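Local coordinates for formate dehydrogenase (PDB 6TTB), which probably catalyses the NAD-dependent oxidation of formate to carbon dioxide, passing a hydride to the nicotinamide of its bound cofactor, at residues L159-E164 with N181-L186; H188-I193 with T213-D218; S239-T244 with R264-S269; G296-V301 with R318-V323. All coordinates share one frame; numbering follows the deposited sequence.

Contact 1 of 4, residues L159-E164 with N181-L186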
# COMPACT_ATOMS: atom_id res chain seq x y z
N LEU A 159 5.89 2.31 -3.50
CA LEU A 159 7.27 2.61 -3.09
C LEU A 159 7.87 1.40 -2.38
O LEU A 159 9.03 1.10 -2.53
CB LEU A 159 7.32 3.85 -2.18
CG LEU A 159 7.26 5.18 -2.94
CD1 LEU A 159 6.35 6.13 -2.21
CD2 LEU A 159 8.64 5.80 -3.16
N ARG A 160 7.06 0.69 -1.64
CA ARG A 160 7.62 -0.35 -0.82
C ARG A 160 7.77 -1.61 -1.65
O ARG A 160 8.40 -2.57 -1.21
CB ARG A 160 6.82 -0.53 0.48
CG ARG A 160 6.99 0.64 1.42
CD ARG A 160 6.66 0.31 2.85
NE ARG A 160 7.53 -0.68 3.44
CZ ARG A 160 8.63 -0.37 4.10
NH1 ARG A 160 9.02 0.90 4.16
NH2 ARG A 160 9.32 -1.33 4.69
N ASN A 161 7.26 -1.56 -2.89
CA ASN A 161 7.45 -2.70 -3.76
C ASN A 161 6.80 -3.93 -3.09
O ASN A 161 7.30 -5.06 -3.15
CB ASN A 161 8.95 -2.83 -4.08
CG ASN A 161 9.30 -3.89 -5.11
OD1 ASN A 161 8.55 -4.15 -6.06
ND2 ASN A 161 10.42 -4.53 -4.90
N TYR A 162 5.68 -3.69 -2.41
CA TYR A 162 4.85 -4.74 -1.86
C TYR A 162 4.61 -5.86 -2.88
O TYR A 162 4.46 -7.00 -2.51
CB TYR A 162 3.51 -4.18 -1.46
CG TYR A 162 2.52 -5.24 -1.07
CD1 TYR A 162 2.58 -5.87 0.17
CD2 TYR A 162 1.58 -5.69 -1.99
CE1 TYR A 162 1.73 -6.93 0.49
CE2 TYR A 162 0.74 -6.75 -1.71
CZ TYR A 162 0.79 -7.35 -0.45
OH TYR A 162 -0.12 -8.29 -0.15
N GLU A 163 4.49 -5.51 -4.15
CA GLU A 163 4.04 -6.52 -5.09
C GLU A 163 5.06 -7.62 -5.19
O GLU A 163 4.72 -8.77 -5.20
CB GLU A 163 3.77 -5.94 -6.46
CG GLU A 163 2.37 -5.41 -6.59
CD GLU A 163 1.28 -6.43 -6.39
OE1 GLU A 163 1.37 -7.55 -7.00
OE2 GLU A 163 0.34 -6.12 -5.65
N GLU A 164 6.31 -7.22 -5.27
CA GLU A 164 7.39 -8.16 -5.40
C GLU A 164 7.51 -8.93 -4.10
O GLU A 164 7.71 -10.14 -4.11
CB GLU A 164 8.69 -7.45 -5.75
CG GLU A 164 9.23 -7.88 -7.09
CD GLU A 164 9.46 -9.39 -7.16
OE1 GLU A 164 10.46 -9.83 -6.63
OE2 GLU A 164 8.63 -10.12 -7.76
N ASN A 181 15.73 -4.16 -4.88
CA ASN A 181 16.05 -3.37 -6.06
C ASN A 181 15.06 -2.22 -6.26
O ASN A 181 15.46 -1.15 -6.70
CB ASN A 181 16.22 -4.27 -7.28
CG ASN A 181 16.91 -3.60 -8.46
OD1 ASN A 181 18.14 -3.59 -8.56
ND2 ASN A 181 16.11 -3.07 -9.38
N HIS A 182 13.79 -2.38 -5.86
CA HIS A 182 12.82 -1.32 -6.09
C HIS A 182 12.07 -0.90 -4.83
O HIS A 182 11.04 -0.25 -4.90
CB HIS A 182 11.87 -1.71 -7.20
CG HIS A 182 12.54 -1.80 -8.54
ND1 HIS A 182 13.29 -0.74 -9.09
CD2 HIS A 182 12.61 -2.83 -9.44
CE1 HIS A 182 13.81 -1.13 -10.25
NE2 HIS A 182 13.41 -2.42 -10.49
N ALA A 183 12.62 -1.23 -3.68
CA ALA A 183 11.96 -0.98 -2.42
C ALA A 183 12.57 0.26 -1.78
O ALA A 183 13.78 0.43 -1.70
CB ALA A 183 12.13 -2.18 -1.55
N HIS A 184 11.69 1.17 -1.42
CA HIS A 184 11.97 2.50 -0.95
C HIS A 184 11.12 2.70 0.28
O HIS A 184 10.05 2.12 0.38
CB HIS A 184 11.52 3.54 -1.97
CG HIS A 184 12.40 3.63 -3.18
ND1 HIS A 184 13.45 4.57 -3.30
CD2 HIS A 184 12.41 2.93 -4.34
CE1 HIS A 184 14.03 4.42 -4.47
NE2 HIS A 184 13.45 3.42 -5.10
N GLU A 185 11.65 3.42 1.25
CA GLU A 185 10.84 4.05 2.26
C GLU A 185 10.01 5.15 1.61
O GLU A 185 10.50 5.89 0.77
CB GLU A 185 11.79 4.66 3.27
CG GLU A 185 12.71 3.64 3.86
CD GLU A 185 13.27 4.06 5.19
OE1 GLU A 185 13.21 3.24 6.11
OE2 GLU A 185 13.75 5.22 5.30
N LEU A 186 8.79 5.31 2.09
CA LEU A 186 8.02 6.44 1.68
C LEU A 186 8.61 7.71 2.31
O LEU A 186 8.48 8.84 1.79
CB LEU A 186 6.58 6.22 2.12
CG LEU A 186 5.70 7.43 1.87
CD1 LEU A 186 5.70 7.75 0.38
CD2 LEU A 186 4.29 7.22 2.38
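R160, in the last turn of helix 144-160, starts out pointing away from 181-186 and then runs back alongside it. Its CB lies 4.2 Å from H184 O, and CG comes closer, 3.6 Å from the same carbonyl oxygen. The chain then bends at chi3 (64°), which brings the guanidinium obliquely beside the backbone of 184-185, with NH1 4.1 Å from E185 CA. The charged end is spent across the dimer interface: NH1 forms a salt bridge with E149 and NH2 a hydrogen bond with S146 OG, both of the second subunit. E185, pointing away from the helix, likewise pairs through OE2 with R335 of the second subunit.

The backbone link is made one residue earlier. H184 N donates to L159 O over 2.9 Å, somewhat bent (145° at the hydrogen) and from above the carbonyl plane. The same oxygen receives a CA-H contact from A183 CA at 3.6 Å. L159 crosses H184 at about a right angle, its CD2 resting 3.8 Å from H184 CB. Beyond the helix end, N161 lays CB 3.4 Å from H182 O; its amide stands nearly perpendicular to the H182 ring (84°), and ND2 makes a weak hydrogen bond to V179 O.

N161 has positive phi, with two bonds back into the last turn: a Schellman motif that ends helix 144-160 just before helix 162-171 begins. The irregular 181-186 segment thus packs against a helix C-terminus at the buried subunit interface of the NAD-binding domain.

Contact 2 of 4, residues H188-I193 with T213-D218. With NAD (nicotinamide-adenine-dinucleotide), chain C.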
# COMPACT_ATOMS: atom_id res chain seq x y z
N HIS A 188 10.71 10.82 3.53
CA HIS A 188 11.66 11.73 2.91
C HIS A 188 11.39 11.92 1.41
O HIS A 188 12.07 12.69 0.78
CB HIS A 188 13.13 11.34 3.21
CG HIS A 188 13.56 11.44 4.65
ND1 HIS A 188 13.47 12.63 5.40
CD2 HIS A 188 13.99 10.50 5.51
CE1 HIS A 188 13.86 12.41 6.65
NE2 HIS A 188 14.14 11.10 6.76
N LYS A 189 10.37 11.25 0.85
CA LYS A 189 10.07 11.43 -0.56
C LYS A 189 9.23 12.69 -0.73
O LYS A 189 8.53 13.13 0.21
CB LYS A 189 9.30 10.23 -1.10
CG LYS A 189 9.97 8.87 -0.90
CD LYS A 189 10.74 8.42 -2.10
CE LYS A 189 11.81 7.41 -1.76
NZ LYS A 189 12.27 7.65 -0.38
N THR A 190 9.24 13.24 -1.97
CA THR A 190 8.39 14.40 -2.22
C THR A 190 7.19 13.97 -3.01
O THR A 190 7.35 13.41 -4.09
CB THR A 190 9.13 15.51 -2.98
OG1 THR A 190 10.34 15.84 -2.26
CG2 THR A 190 8.29 16.74 -3.27
N ILE A 191 6.00 14.24 -2.47
CA ILE A 191 4.78 13.80 -3.13
C ILE A 191 4.01 15.00 -3.68
O ILE A 191 3.68 15.93 -2.94
CB ILE A 191 3.86 12.92 -2.23
CG1 ILE A 191 4.59 11.74 -1.58
CG2 ILE A 191 2.72 12.42 -3.04
CD1 ILE A 191 5.65 11.13 -2.47
N GLY A 192 3.61 14.89 -4.95
CA GLY A 192 2.85 15.93 -5.61
C GLY A 192 1.40 15.53 -5.69
O GLY A 192 1.09 14.41 -6.12
N ILE A 193 0.53 16.40 -5.15
CA ILE A 193 -0.91 16.15 -5.17
C ILE A 193 -1.50 17.02 -6.26
O ILE A 193 -1.57 18.23 -6.11
CB ILE A 193 -1.58 16.40 -3.77
CG1 ILE A 193 -1.12 15.39 -2.69
CG2 ILE A 193 -3.09 16.45 -3.85
CD1 ILE A 193 -0.42 16.06 -1.54
N THR A 213 7.93 15.45 1.94
CA THR A 213 7.54 16.76 1.48
C THR A 213 6.33 16.67 0.55
O THR A 213 6.35 15.91 -0.42
CB THR A 213 8.70 17.46 0.80
OG1 THR A 213 9.59 17.73 1.87
CG2 THR A 213 8.28 18.76 0.16
N LEU A 214 5.27 17.43 0.88
CA LEU A 214 4.09 17.55 0.06
C LEU A 214 4.17 18.81 -0.78
O LEU A 214 4.36 19.91 -0.23
CB LEU A 214 2.88 17.65 1.00
CG LEU A 214 2.68 16.41 1.84
CD1 LEU A 214 1.25 16.30 2.30
CD2 LEU A 214 3.05 15.19 1.01
N GLN A 215 3.89 18.66 -2.08
CA GLN A 215 3.50 19.77 -2.95
C GLN A 215 2.12 19.46 -3.56
O GLN A 215 1.79 18.33 -3.82
CB GLN A 215 4.38 19.76 -4.19
CG GLN A 215 5.84 19.98 -3.97
CD GLN A 215 6.64 19.71 -5.22
OE1 GLN A 215 6.34 18.80 -5.96
NE2 GLN A 215 7.74 20.41 -5.40
N HIS A 216 1.37 20.49 -3.87
CA HIS A 216 0.15 20.36 -4.62
C HIS A 216 0.06 21.42 -5.69
O HIS A 216 0.68 22.47 -5.59
CB HIS A 216 -1.02 20.50 -3.73
CG HIS A 216 -1.16 21.87 -3.19
ND1 HIS A 216 -0.36 22.34 -2.18
CD2 HIS A 216 -2.09 22.82 -3.43
CE1 HIS A 216 -0.77 23.54 -1.85
NE2 HIS A 216 -1.85 23.84 -2.58
N TYR A 217 -0.73 21.09 -6.73
CA TYR A 217 -1.26 22.05 -7.70
C TYR A 217 -2.77 21.91 -7.77
O TYR A 217 -3.32 20.80 -7.79
CB TYR A 217 -0.67 21.77 -9.10
CG TYR A 217 -1.37 22.57 -10.15
CD1 TYR A 217 -2.65 22.23 -10.53
CD2 TYR A 217 -0.82 23.77 -10.64
CE1 TYR A 217 -3.40 23.03 -11.37
CE2 TYR A 217 -1.53 24.58 -11.52
CZ TYR A 217 -2.84 24.21 -11.85
OH TYR A 217 -3.58 24.90 -12.75
N ASP A 218 -3.45 23.04 -7.78
CA ASP A 218 -4.89 23.11 -8.02
C ASP A 218 -5.08 24.43 -8.73
O ASP A 218 -4.27 25.33 -8.50
CB ASP A 218 -5.65 23.06 -6.69
CG ASP A 218 -7.16 23.09 -6.80
OD1 ASP A 218 -7.66 23.97 -7.55
OD2 ASP A 218 -7.87 22.21 -6.13
PA NAD C . -12.91 18.19 -5.48
O1A NAD C . -13.78 19.04 -6.34
O2A NAD C . -12.87 18.36 -3.97
O5B NAD C . -11.41 18.13 -6.07
C5B NAD C . -11.11 18.60 -7.40
C4B NAD C . -10.21 19.80 -7.28
O4B NAD C . -9.31 19.77 -8.40
C3B NAD C . -10.92 21.17 -7.30
O3B NAD C . -10.96 21.87 -6.05
C2B NAD C . -10.20 21.99 -8.37
O2B NAD C . -9.72 23.23 -7.90
C1B NAD C . -9.08 21.07 -8.89
N9A NAD C . -8.98 21.06 -10.35
C8A NAD C . -9.90 21.57 -11.25
N7A NAD C . -9.48 21.57 -12.49
C5A NAD C . -8.15 21.14 -12.41
C6A NAD C . -7.12 20.99 -13.38
N6A NAD C . -7.22 21.33 -14.65
N1A NAD C . -5.90 20.61 -12.93
C2A NAD C . -5.76 20.32 -11.62
N3A NAD C . -6.66 20.38 -10.64
C4A NAD C . -7.84 20.81 -11.09
O3 NAD C . -13.30 16.71 -5.76
PN NAD C . -12.84 15.52 -4.86
O1N NAD C . -14.00 15.20 -3.95
O2N NAD C . -11.50 15.85 -4.25
O5D NAD C . -12.66 14.37 -5.98
C5D NAD C . -11.35 14.15 -6.59
C4D NAD C . -11.56 13.29 -7.78
O4D NAD C . -11.59 11.91 -7.33
C3D NAD C . -12.90 13.58 -8.50
O3D NAD C . -12.71 14.16 -9.78
C2D NAD C . -13.63 12.23 -8.53
O2D NAD C . -14.12 11.82 -9.80
C1D NAD C . -12.62 11.22 -8.02
N1N NAD C . -13.29 10.29 -7.10
C2N NAD C . -13.22 8.88 -7.34
C3N NAD C . -13.85 7.97 -6.47
C7N NAD C . -13.54 6.48 -6.55
O7N NAD C . -14.38 5.67 -6.15
N7N NAD C . -12.34 6.08 -7.02
C4N NAD C . -14.76 8.51 -5.48
C5N NAD C . -14.84 9.90 -5.28
C6N NAD C . -14.12 10.78 -6.12
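T190 and T213 share one rotamer (chi1 -54° and -70°), with CG2 anti to the backbone N, so the two side chains lie side by side and point the same way, T190 OG1 3.8 Å from T213 CB. Q215, on the same face of the sheet, is extended beyond CG (chi2 170°) and crosses T190 obliquely, its OE1 3.9 Å from T190 CG2. The opposite face carries I191, L214, I193 and H216; there L214 CD2 touches I191 CB at 4.0 Å, and its CD1 meets the tip of I193.

The backbones pair in parallel register, T190 beside T213 through I193 beside H216. Five N-H...O=C bonds alternate across the gap. The first, T213 N to K189 O, is the most bent; the central bonds are straighter, with I191 N reaching T213 O at 2.7 Å nearly along the C=O axis and Q215 N returning to I191 O at 2.9 Å. I193 N to Q215 O and Y217 N to I193 O continue the ladder.

At the C-terminal end of the second strand Y217 and D218 meet the cofactor. D218 OD2 accepts hydrogen bonds from the adenosine ribose hydroxyl O3B of NAD at 3.1 Å and from F196 N, while the Y217 ring edge brings CE1 to 3.6 Å from adenine C2A. An acid just after this strand is consistent with NAD rather than NADP use, as in many Rossmann folds.

Helix 198-207 covers I191 and L214, completing the beta-alpha-beta unit; helix 233-239 covers the other face, where Q215 NE2 bonds S239 OG, and strand 229-230 flanks strand 213-217.

Contact 3 of 4, residues S239-T244 with R264-S269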
# COMPACT_ATOMS: atom_id res chain seq x y z
N SER A 239 9.28 17.69 -10.30
CA SER A 239 10.01 17.60 -9.02
C SER A 239 9.48 16.47 -8.13
O SER A 239 10.18 16.09 -7.16
CB SER A 239 10.06 18.93 -8.27
OG SER A 239 8.73 19.42 -8.00
N SER A 240 8.27 15.94 -8.44
CA SER A 240 7.62 14.97 -7.55
C SER A 240 8.28 13.61 -7.65
O SER A 240 8.57 13.16 -8.76
CB SER A 240 6.13 14.85 -7.77
OG SER A 240 5.48 16.12 -7.58
N ASP A 241 8.53 12.97 -6.47
CA ASP A 241 8.96 11.59 -6.43
C ASP A 241 7.83 10.70 -6.89
O ASP A 241 8.03 9.80 -7.69
CB ASP A 241 9.49 11.20 -5.06
CG ASP A 241 10.83 11.86 -4.78
OD1 ASP A 241 11.76 11.58 -5.52
OD2 ASP A 241 10.89 12.74 -3.87
N ALA A 242 6.62 10.97 -6.43
CA ALA A 242 5.47 10.36 -7.09
C ALA A 242 4.32 11.30 -7.02
O ALA A 242 4.35 12.22 -6.22
CB ALA A 242 5.10 9.08 -6.44
N ILE A 243 3.29 11.04 -7.83
CA ILE A 243 2.17 11.95 -7.96
C ILE A 243 0.88 11.18 -7.80
O ILE A 243 0.69 10.08 -8.37
CB ILE A 243 2.21 12.62 -9.35
CG1 ILE A 243 3.35 13.63 -9.46
CG2 ILE A 243 0.89 13.27 -9.67
CD1 ILE A 243 3.72 14.03 -10.89
N THR A 244 -0.06 11.78 -7.08
CA THR A 244 -1.37 11.20 -6.96
C THR A 244 -2.36 12.23 -7.47
O THR A 244 -2.21 13.43 -7.19
CB THR A 244 -1.63 10.69 -5.52
OG1 THR A 244 -2.92 10.13 -5.39
CG2 THR A 244 -1.49 11.73 -4.44
N ARG A 264 7.83 14.03 -18.85
CA ARG A 264 8.40 15.21 -18.17
C ARG A 264 8.51 14.94 -16.68
O ARG A 264 9.07 15.73 -15.92
CB ARG A 264 7.47 16.44 -18.36
CG ARG A 264 7.19 16.79 -19.83
CD ARG A 264 7.15 18.26 -20.14
NE ARG A 264 5.76 18.65 -20.32
CZ ARG A 264 4.98 19.14 -19.35
NH1 ARG A 264 5.48 19.33 -18.13
NH2 ARG A 264 3.72 19.48 -19.60
N MET A 265 7.85 13.87 -16.26
CA MET A 265 7.85 13.38 -14.91
C MET A 265 9.24 12.80 -14.62
O MET A 265 9.92 12.39 -15.55
CB MET A 265 6.80 12.27 -14.81
CG MET A 265 5.42 12.79 -14.61
SD MET A 265 4.27 11.51 -13.88
CE MET A 265 5.11 11.24 -12.30
N LYS A 266 9.67 12.84 -13.35
CA LYS A 266 11.00 12.38 -12.98
C LYS A 266 11.23 10.95 -13.50
O LYS A 266 10.26 10.17 -13.52
CB LYS A 266 11.06 12.31 -11.46
CG LYS A 266 11.52 13.56 -10.75
CD LYS A 266 12.56 13.23 -9.73
CE LYS A 266 12.12 13.48 -8.32
NZ LYS A 266 13.19 14.27 -7.65
N LYS A 267 12.48 10.58 -13.89
CA LYS A 267 12.74 9.17 -14.20
C LYS A 267 12.54 8.39 -12.92
O LYS A 267 12.69 8.97 -11.86
CB LYS A 267 14.07 8.86 -14.91
N HIS A 268 11.93 7.20 -13.03
CA HIS A 268 11.84 6.31 -11.89
C HIS A 268 10.82 6.82 -10.88
O HIS A 268 10.93 6.53 -9.70
CB HIS A 268 13.21 6.27 -11.23
CG HIS A 268 14.20 5.63 -12.11
ND1 HIS A 268 15.32 4.98 -11.61
CD2 HIS A 268 14.21 5.44 -13.44
CE1 HIS A 268 16.01 4.46 -12.61
NE2 HIS A 268 15.35 4.75 -13.75
N SER A 269 9.86 7.63 -11.33
CA SER A 269 8.87 8.12 -10.37
C SER A 269 7.68 7.17 -10.36
O SER A 269 7.70 6.13 -11.04
CB SER A 269 8.48 9.51 -10.67
OG SER A 269 8.29 9.67 -12.04
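No hydrogen bond crosses between 239-244 and 264-269; the two meet through a long salt bridge, carbonyl contacts and one apolar touch. The charged pair is D241 and K266, whose side chains lie side by side and point the same way. K266 points toward the other segment and folds at chi2, chi3 and chi4, leaving NZ 3.7 Å from D241 OD1, a loose bridge with CE closer at 3.4 Å. The second carboxylate oxygen, OD2, is taken by the backbone N of T190, which probably fixes the rotation of the acid more firmly than the lysine does.

Carbonyl contacts accompany this chain. K266 CG passes 3.6 Å from S240 O, CE lies 3.5 Å from S239 O, and S269 CB sits against D241 O.

The apolar contact is tip to tip: I243 CD1 meets M265 CE at 3.4 Å, the methionine being bent at chi3 (62°) to direct its methyl there. M265 also packs on V237 of helix 233-239.

Within 264-269, S269 bonds back to K266. The two end a type II beta turn, with H268 at positive phi (74°); K266 O accepts a hydrogen bond from S269 OG at 2.5 Å and a weak one from S269 N. The turn joins helix 259-264 to strand 269-273, beside strand 242-245, at the N-terminal ends of two neighbouring inner strands of the parallel Rossmann sheet.

Contact 4 of 4, residues G296-V301 with R318-V323. With NAD (nicotinamide-adenine-dinucleotide), chain C.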
# COMPACT_ATOMS: atom_id res chain seq x y z
N GLY A 296 6.42 2.77 -11.30
CA GLY A 296 5.16 2.05 -11.03
C GLY A 296 3.94 2.91 -11.25
O GLY A 296 4.06 4.14 -11.16
N TYR A 297 2.75 2.25 -11.49
CA TYR A 297 1.42 2.92 -11.50
C TYR A 297 0.44 2.10 -10.66
O TYR A 297 0.38 0.85 -10.77
CB TYR A 297 0.86 3.15 -12.92
CG TYR A 297 -0.56 3.72 -13.04
CD1 TYR A 297 -1.67 2.90 -12.99
CD2 TYR A 297 -0.81 5.08 -13.28
CE1 TYR A 297 -2.96 3.36 -13.20
CE2 TYR A 297 -2.11 5.58 -13.41
CZ TYR A 297 -3.19 4.71 -13.40
OH TYR A 297 -4.51 5.16 -13.48
N ALA A 298 -0.31 2.81 -9.81
CA ALA A 298 -1.49 2.24 -9.19
C ALA A 298 -2.66 3.19 -9.30
O ALA A 298 -2.51 4.33 -9.80
CB ALA A 298 -1.27 1.85 -7.76
N GLY A 299 -3.81 2.70 -8.79
CA GLY A 299 -5.11 3.33 -8.89
C GLY A 299 -6.17 2.29 -9.14
O GLY A 299 -5.84 1.16 -9.37
N ASP A 300 -7.44 2.73 -9.21
CA ASP A 300 -8.58 1.81 -9.30
C ASP A 300 -9.61 2.29 -10.35
O ASP A 300 -10.79 1.83 -10.31
CB ASP A 300 -9.24 1.57 -7.93
CG ASP A 300 -10.14 2.72 -7.45
OD1 ASP A 300 -9.91 3.91 -7.86
OD2 ASP A 300 -11.10 2.44 -6.69
N VAL A 301 -9.19 3.21 -11.25
CA VAL A 301 -10.16 3.85 -12.15
C VAL A 301 -9.75 3.59 -13.59
O VAL A 301 -8.55 3.60 -13.87
CB VAL A 301 -10.31 5.36 -11.87
CG1 VAL A 301 -11.04 5.64 -10.59
CG2 VAL A 301 -8.97 6.09 -11.89
N ARG A 318 4.63 -3.89 -13.25
CA ARG A 318 4.76 -3.06 -12.04
C ARG A 318 3.51 -2.23 -11.83
O ARG A 318 3.60 -1.06 -11.53
CB ARG A 318 6.04 -2.22 -12.11
CG ARG A 318 7.26 -2.93 -11.52
CD ARG A 318 8.64 -2.67 -12.07
NE ARG A 318 8.64 -1.43 -12.85
CZ ARG A 318 8.70 -1.35 -14.19
NH1 ARG A 318 8.77 -2.47 -14.93
NH2 ARG A 318 8.67 -0.16 -14.78
N ASN A 319 2.34 -2.83 -12.03
CA ASN A 319 1.07 -2.17 -11.74
C ASN A 319 0.55 -2.61 -10.38
O ASN A 319 0.85 -3.74 -9.96
CB ASN A 319 0.02 -2.36 -12.86
CG ASN A 319 -0.80 -3.60 -12.71
OD1 ASN A 319 -1.74 -3.62 -11.94
ND2 ASN A 319 -0.49 -4.64 -13.47
N ALA A 320 -0.19 -1.69 -9.68
CA ALA A 320 -1.03 -2.08 -8.54
C ALA A 320 -2.46 -1.59 -8.74
O ALA A 320 -3.09 -0.89 -7.88
CB ALA A 320 -0.44 -1.67 -7.25
N MET A 321 -3.00 -1.98 -9.89
CA MET A 321 -4.37 -1.70 -10.18
C MET A 321 -5.19 -2.57 -9.24
O MET A 321 -4.70 -3.53 -8.66
CB MET A 321 -4.69 -2.07 -11.63
CG MET A 321 -3.97 -1.21 -12.71
SD MET A 321 -4.26 0.52 -12.46
CE MET A 321 -6.05 0.58 -12.32
N THR A 322 -6.37 -2.10 -8.96
CA THR A 322 -7.45 -2.94 -8.58
C THR A 322 -8.63 -2.57 -9.50
O THR A 322 -8.62 -1.56 -10.20
CB THR A 322 -7.77 -2.67 -7.11
OG1 THR A 322 -8.38 -1.38 -6.93
CG2 THR A 322 -6.55 -2.80 -6.21
N VAL A 323 -9.65 -3.39 -9.49
CA VAL A 323 -10.89 -2.96 -10.11
C VAL A 323 -11.45 -1.82 -9.24
O VAL A 323 -10.88 -1.51 -8.21
CB VAL A 323 -11.84 -4.15 -10.26
CG1 VAL A 323 -11.11 -5.28 -10.95
CG2 VAL A 323 -12.28 -4.61 -8.90
PA NAD C . -12.91 18.19 -5.48
O1A NAD C . -13.78 19.04 -6.34
O2A NAD C . -12.87 18.36 -3.97
O5B NAD C . -11.41 18.13 -6.07
C5B NAD C . -11.11 18.60 -7.40
C4B NAD C . -10.21 19.80 -7.28
O4B NAD C . -9.31 19.77 -8.40
C3B NAD C . -10.92 21.17 -7.30
O3B NAD C . -10.96 21.87 -6.05
C2B NAD C . -10.20 21.99 -8.37
O2B NAD C . -9.72 23.23 -7.90
C1B NAD C . -9.08 21.07 -8.89
N9A NAD C . -8.98 21.06 -10.35
C8A NAD C . -9.90 21.57 -11.25
N7A NAD C . -9.48 21.57 -12.49
C5A NAD C . -8.15 21.14 -12.41
C6A NAD C . -7.12 20.99 -13.38
N6A NAD C . -7.22 21.33 -14.65
N1A NAD C . -5.90 20.61 -12.93
C2A NAD C . -5.76 20.32 -11.62
N3A NAD C . -6.66 20.38 -10.64
C4A NAD C . -7.84 20.81 -11.09
O3 NAD C . -13.30 16.71 -5.76
PN NAD C . -12.84 15.52 -4.86
O1N NAD C . -14.00 15.20 -3.95
O2N NAD C . -11.50 15.85 -4.25
O5D NAD C . -12.66 14.37 -5.98
C5D NAD C . -11.35 14.15 -6.59
C4D NAD C . -11.56 13.29 -7.78
O4D NAD C . -11.59 11.91 -7.33
C3D NAD C . -12.90 13.58 -8.50
O3D NAD C . -12.71 14.16 -9.78
C2D NAD C . -13.63 12.23 -8.53
O2D NAD C . -14.12 11.82 -9.80
C1D NAD C . -12.62 11.22 -8.02
N1N NAD C . -13.29 10.29 -7.10
C2N NAD C . -13.22 8.88 -7.34
C3N NAD C . -13.85 7.97 -6.47
C7N NAD C . -13.54 6.48 -6.55
O7N NAD C . -14.38 5.67 -6.15
N7N NAD C . -12.34 6.08 -7.02
C4N NAD C . -14.76 8.51 -5.48
C5N NAD C . -14.84 9.90 -5.28
C6N NAD C . -14.12 10.78 -6.12
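D300 and V301 are the residues of this contact that reach the nicotinamide amide of NAD. N7N donates a weak, bent hydrogen bond to D300 OD1 at 3.4 Å, and V301 CG1 lies 3.8 Å from the same nitrogen. D300 CG occupies the crowded position between backbone N and carbonyl carbon (chi1 77°), and its other oxygen, OD2, is held by S326 N.

Behind the acid, T322 OG1 sits 3.2 Å from D300 CB and donates to V323 O, in the carbonyl plane and on a lone pair. T322 N reaches G299 O only weakly.

Farther back the two strands run parallel. A320 N binds Y297 O at 2.8 Å, fairly straight (161°), whereas Y297 N to R318 O is weak. A298 CB and A320 CB touch at 3.7 Å on the face covered by helix 144-160. On the other face M321, bent at chi2 and chi3, folds back so that SD lies at the edge of the Y297 ring, 4.5 Å from its centroid: a Met-aromatic contact.

Outermost, N319 OD1 accepts M321 N at 2.9 Å, an Asx turn that shapes 318-323, and M321 O is bonded by H166 ND1 of the second subunit. Strand 319-321 is outermost in the chain's parallel Rossmann sheet, with 294-299 next to it; their C-terminal ends open on the nicotinamide site, as in the D-2-hydroxyacid dehydrogenase family.

From the N terminus the four contacts follow in series; none nests in or crosses another. Contact 1 closes an excursion containing helices 162-171 and 176-180. Contact 2 closes the beta-alpha-beta unit around helix 198-207. Contact 3 returns the chain after helix 259-264 to the sheet, and contact 4 closes a loop without helix or strand. Contacts 2, 3 and 4 share the seven-stranded parallel sheet, 2 and 3 through neighbouring strands. K189 of contact 2 packs on L159 and H184 of contact 1, and E163 touches N319 of contact 4. Contacts 2 and 4 meet the adenosine and nicotinamide ends of NAD; contacts 1 and 4 both meet the second subunit.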